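Local structure of tyrosinase (Burkholderia thailandensis, 5ZRD) at the interface of chains A and B and the interface of chains A and C. The protein hydroxylates monophenols to catechols and oxidises these to quinones at a two-copper centre, and makes catechol derivatives efficiently at acidic pH. Sequence-based numbering; all coordinates share one arbitrary frame. Chains: chain A/B/C, Tyrosinase.

Contact 1: the interface of chains A and B. Residues chain A 438, 471-476, 479; chain B 161-163.
Two loop stretches meet here, A:Val473 to A:Ala476 of one tyrosinase copy and B:Arg161 to B:Pro163 of another. The polar link is between backbones. The amide N of A:Val473 donates to the carbonyl O of B:Pro163 at 3.2 Å. It is long but fairly straight, 159° at the hydrogen, and the donor lies in the carbonyl plane.

The apolar contact is built on the B:Pro163 ring. A:Val473 holds CG1 between its backbone N and carbonyl carbon, the crowded position (chi1 55°). This turns the CG1 methyl onto the ring, where it lies 3.4 Å from CG of B:Pro163, a tight fit. The two side chains cross obliquely.

Other carbons rest on backbone carbonyls. The CD2 methyl of B:Leu162 lies 3.5 Å from the O of A:Gln474, and its CB is near the O of A:Val473. The A:Ala476 methyl sits 3.6 Å from the O of B:Arg161.

A:Gln438 braces the chain A loop and also touches the partner. Its OE1 accepts from N of A:Asn471 at 2.6 Å, and its NE2 donates to O of A:Asn471 at 2.7 Å. The two bonds together hold the amide's rotation; both acceptors are met on a lone pair. NE2 also meets CB of B:Pro163 at 3.8 Å, the side chains crossing at about a right angle.

The patch, repeated with the chains exchanged, may help join two copies.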
# COMPACT_ATOMS: atom_id res chain seq x y z
N GLN A 438 -18.58 15.48 6.70
CA GLN A 438 -17.99 15.35 8.00
C GLN A 438 -19.13 15.33 9.03
O GLN A 438 -19.83 16.34 9.21
CB GLN A 438 -17.02 16.55 8.12
CG GLN A 438 -15.93 16.49 9.19
CD GLN A 438 -15.10 15.24 9.21
OE1 GLN A 438 -15.57 14.18 9.63
NE2 GLN A 438 -13.86 15.35 8.78
N ASN A 471 -14.84 11.87 10.45
CA ASN A 471 -13.84 11.21 9.61
C ASN A 471 -12.50 11.94 9.59
O ASN A 471 -12.45 13.17 9.41
CB ASN A 471 -14.23 11.19 8.13
CG ASN A 471 -15.05 9.98 7.79
OD1 ASN A 471 -16.20 10.12 7.39
ND2 ASN A 471 -14.46 8.80 7.94
N VAL A 472 -11.45 11.15 9.69
CA VAL A 472 -10.07 11.59 9.44
C VAL A 472 -9.58 10.87 8.18
O VAL A 472 -9.47 9.65 8.19
CB VAL A 472 -9.15 11.23 10.62
CG1 VAL A 472 -7.71 11.62 10.34
CG2 VAL A 472 -9.65 11.83 11.91
N VAL A 473 -9.27 11.62 7.15
CA VAL A 473 -8.98 11.02 5.85
C VAL A 473 -7.62 11.51 5.34
O VAL A 473 -7.28 12.71 5.46
CB VAL A 473 -10.10 11.33 4.85
CG1 VAL A 473 -10.38 12.83 4.72
CG2 VAL A 473 -9.81 10.71 3.49
N GLN A 474 -6.89 10.59 4.70
CA GLN A 474 -5.51 10.82 4.27
C GLN A 474 -5.40 11.51 2.90
O GLN A 474 -4.29 11.89 2.56
CB GLN A 474 -4.71 9.52 4.24
CG GLN A 474 -4.26 9.04 5.61
CD GLN A 474 -3.35 7.83 5.51
OE1 GLN A 474 -2.70 7.58 4.49
NE2 GLN A 474 -3.31 7.05 6.59
N CYS A 475 -6.45 11.67 2.10
CA CYS A 475 -6.34 12.43 0.82
C CYS A 475 -7.34 13.59 0.84
O CYS A 475 -8.46 13.43 1.32
CB CYS A 475 -6.48 11.52 -0.41
SG CYS A 475 -7.73 10.20 -0.35
N ALA A 476 -6.96 14.78 0.34
CA ALA A 476 -7.84 15.98 0.38
C ALA A 476 -9.04 15.82 -0.58
O ALA A 476 -10.04 16.54 -0.47
CB ALA A 476 -7.05 17.23 0.05
N LEU A 479 -13.34 11.91 0.65
CA LEU A 479 -13.73 11.59 2.02
C LEU A 479 -14.45 10.22 2.03
O LEU A 479 -13.87 9.24 2.52
CB LEU A 479 -14.61 12.74 2.54
CG LEU A 479 -14.56 12.99 4.05
CD1 LEU A 479 -14.72 14.47 4.36
CD2 LEU A 479 -15.62 12.16 4.76
N ARG B 161 -4.18 20.21 4.75
CA ARG B 161 -5.59 20.24 4.34
C ARG B 161 -6.18 18.81 4.36
O ARG B 161 -6.93 18.41 3.48
CB ARG B 161 -5.72 20.88 2.95
CG ARG B 161 -5.19 22.30 2.82
CD ARG B 161 -5.88 23.34 3.70
NE ARG B 161 -5.48 24.72 3.37
CZ ARG B 161 -5.81 25.81 4.07
NH1 ARG B 161 -6.57 25.71 5.15
NH2 ARG B 161 -5.38 27.01 3.69
N LEU B 162 -5.80 17.99 5.33
CA LEU B 162 -6.48 16.74 5.55
C LEU B 162 -7.63 16.96 6.55
O LEU B 162 -7.40 17.38 7.71
CB LEU B 162 -5.49 15.69 6.06
CG LEU B 162 -4.27 15.47 5.16
CD1 LEU B 162 -3.36 14.40 5.75
CD2 LEU B 162 -4.70 15.11 3.75
N PRO B 163 -8.87 16.69 6.09
CA PRO B 163 -10.09 16.71 6.95
C PRO B 163 -9.90 15.89 8.23
O PRO B 163 -9.53 14.68 8.18
CB PRO B 163 -11.20 16.07 6.10
CG PRO B 163 -10.72 16.19 4.65
CD PRO B 163 -9.20 16.24 4.72

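Contact 2: the interface of chains A and C. Residues chain A 261, 343-347; chain C 261, 264-265, 345-347.
Two prolines meet near the middle of this nearly symmetric patch. A:Pro347 and C:Pro347 cross at about a right angle, with CD of A:Pro347 3.5 Å from CG of C:Pro347. Each ring also lies against its own chain's tyrosine. CD of A:Pro347 sits over one face of the A:Tyr346 ring, toward the rim, and C:Pro347 does the same on C:Tyr346. Each tyrosine has CG anti to the backbone N, with its ring beside that proline.

A valine from helix 256-265 of each chain points at the opposite loop. C:Val261 has CG1 anti to its backbone N and CG2 anti to its carbonyl carbon. The CG2 branch faces the backbone O of A:Asn345 at 3.3 Å and also touches the CB of that residue. The CG1 branch reaches CD1 of the A:Tyr346 ring at 4.0 Å, the two side chains crossing at about a right angle. A:Val261 keeps the same rotamer (chi1 177°) and crosses C:Asn345 obliquely. Its CG2 lies 3.7 Å from CB of C:Asn345. The asparagines meet the valines through the backbone O and CB, not the amide tip. Each Asn345 O faces both a valine methyl and CG of the partner's proline, 3.4 Å from A:Asn345 O to CG of C:Pro347.

At one end, the CG2 branch of A:Ile343, anti to the backbone N, approaches CB of C:Ser265. The C:Ser265 hydroxyl turns back into its own helix. Its OG donates to the O of C:Val261 at 2.6 Å, coming from above the carbonyl plane. At C:Ser264 a water bridges the chains, 2.6 Å from its OG and 2.8 Å from the backbone O of A:Arg344, a poorly ordered residue.

No direct polar bond joins the chains here. The patch is a mainly apolar two-fold contact, pairing helix 256-265 with the 343-347 loop; it may serve the assembly, though crystal packing could also account for it.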
# COMPACT_ATOMS: atom_id res chain seq x y z
N VAL A 261 -34.33 1.42 0.24
CA VAL A 261 -34.47 0.69 -1.01
C VAL A 261 -35.90 0.13 -1.11
O VAL A 261 -36.56 0.18 -2.19
CB VAL A 261 -33.38 -0.39 -1.17
CG1 VAL A 261 -33.55 -1.21 -2.45
CG2 VAL A 261 -31.98 0.22 -1.15
N ILE A 343 -33.99 -10.91 4.19
CA ILE A 343 -33.98 -11.15 2.75
C ILE A 343 -32.54 -11.25 2.26
O ILE A 343 -31.82 -10.27 2.32
CB ILE A 343 -34.71 -10.01 2.03
CG1 ILE A 343 -36.20 -10.02 2.37
CG2 ILE A 343 -34.44 -10.05 0.53
CD1 ILE A 343 -36.86 -8.66 2.23
N ARG A 344 -32.15 -12.42 1.77
CA ARG A 344 -30.77 -12.64 1.35
C ARG A 344 -30.37 -11.60 0.30
O ARG A 344 -31.04 -11.41 -0.70
CB ARG A 344 -30.58 -14.07 0.81
CG ARG A 344 -29.78 -15.00 1.72
CD ARG A 344 -30.56 -15.53 2.93
NE ARG A 344 -31.45 -16.67 2.66
CZ ARG A 344 -31.53 -17.79 3.40
NH1 ARG A 344 -32.46 -18.70 3.13
NH2 ARG A 344 -30.70 -17.98 4.41
N ASN A 345 -29.29 -10.91 0.56
CA ASN A 345 -28.60 -10.04 -0.40
C ASN A 345 -29.37 -8.74 -0.64
O ASN A 345 -29.03 -8.02 -1.61
CB ASN A 345 -28.27 -10.75 -1.71
CG ASN A 345 -27.12 -11.74 -1.56
OD1 ASN A 345 -26.11 -11.42 -0.97
ND2 ASN A 345 -27.25 -12.93 -2.13
N TYR A 346 -30.37 -8.45 0.19
CA TYR A 346 -31.04 -7.17 0.17
C TYR A 346 -30.08 -6.09 0.68
O TYR A 346 -29.30 -6.33 1.56
CB TYR A 346 -32.31 -7.18 1.02
CG TYR A 346 -33.36 -6.18 0.60
CD1 TYR A 346 -34.16 -6.41 -0.50
CD2 TYR A 346 -33.62 -5.02 1.34
CE1 TYR A 346 -35.17 -5.54 -0.87
CE2 TYR A 346 -34.60 -4.11 0.95
CZ TYR A 346 -35.37 -4.37 -0.17
OH TYR A 346 -36.38 -3.54 -0.58
N PRO A 347 -30.17 -4.88 0.13
CA PRO A 347 -29.33 -3.81 0.67
C PRO A 347 -29.55 -3.74 2.19
O PRO A 347 -30.69 -3.80 2.64
CB PRO A 347 -29.81 -2.55 -0.06
CG PRO A 347 -30.17 -3.11 -1.40
CD PRO A 347 -30.91 -4.38 -1.03
N VAL C 261 -31.93 -11.18 -6.07
CA VAL C 261 -32.54 -10.54 -4.95
C VAL C 261 -34.07 -10.47 -5.18
O VAL C 261 -34.86 -10.72 -4.25
CB VAL C 261 -31.93 -9.15 -4.67
CG1 VAL C 261 -32.67 -8.44 -3.55
CG2 VAL C 261 -30.49 -9.29 -4.26
N SER C 264 -35.52 -13.64 -4.20
CA SER C 264 -35.57 -13.84 -2.71
C SER C 264 -36.67 -13.01 -2.04
O SER C 264 -36.89 -13.19 -0.88
CB SER C 264 -34.24 -13.51 -2.07
OG SER C 264 -33.20 -14.40 -2.50
N SER C 265 -37.36 -12.12 -2.75
CA SER C 265 -38.25 -11.12 -2.15
C SER C 265 -39.59 -11.02 -2.89
O SER C 265 -40.36 -10.14 -2.57
CB SER C 265 -37.57 -9.75 -2.11
OG SER C 265 -36.92 -9.42 -3.34
N ASN C 345 -30.73 2.10 -6.13
CA ASN C 345 -30.01 1.41 -5.07
C ASN C 345 -30.38 -0.08 -4.98
O ASN C 345 -30.02 -0.74 -4.02
CB ASN C 345 -30.21 2.13 -3.73
CG ASN C 345 -29.57 3.51 -3.69
OD1 ASN C 345 -28.43 3.70 -4.10
ND2 ASN C 345 -30.32 4.50 -3.22
N TYR C 346 -31.18 -0.60 -5.89
CA TYR C 346 -31.41 -2.05 -5.92
C TYR C 346 -30.08 -2.76 -6.14
O TYR C 346 -29.24 -2.25 -6.85
CB TYR C 346 -32.37 -2.45 -7.05
CG TYR C 346 -33.18 -3.69 -6.78
CD1 TYR C 346 -34.13 -3.71 -5.77
CD2 TYR C 346 -32.98 -4.84 -7.52
CE1 TYR C 346 -34.87 -4.86 -5.50
CE2 TYR C 346 -33.69 -6.00 -7.25
CZ TYR C 346 -34.63 -6.02 -6.23
OH TYR C 346 -35.37 -7.14 -6.00
N PRO C 347 -29.89 -3.97 -5.59
CA PRO C 347 -28.66 -4.73 -5.99
C PRO C 347 -28.56 -4.91 -7.52
O PRO C 347 -29.60 -5.14 -8.18
CB PRO C 347 -28.81 -6.06 -5.25
CG PRO C 347 -29.61 -5.65 -4.03
CD PRO C 347 -30.67 -4.76 -4.64
O HOH W 1 -30.93 -13.25 -2.77

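The C-alpha centres of contact 1 and contact 2 lie about 32 Å apart. The contacts have chain A in common but no residue. Contact 1 uses the loop parts at 438, 471-476 and 479 of chain A, while contact 2 uses helix 256-265 and the loop at 343-347. Chain A can therefore engage chains B and C at the same time. Each interface is two-fold symmetric overall, so two different self-pairings are present. Together they could link copies within the deposited assembly of four, but the structure alone does not show which pairing persists in solution.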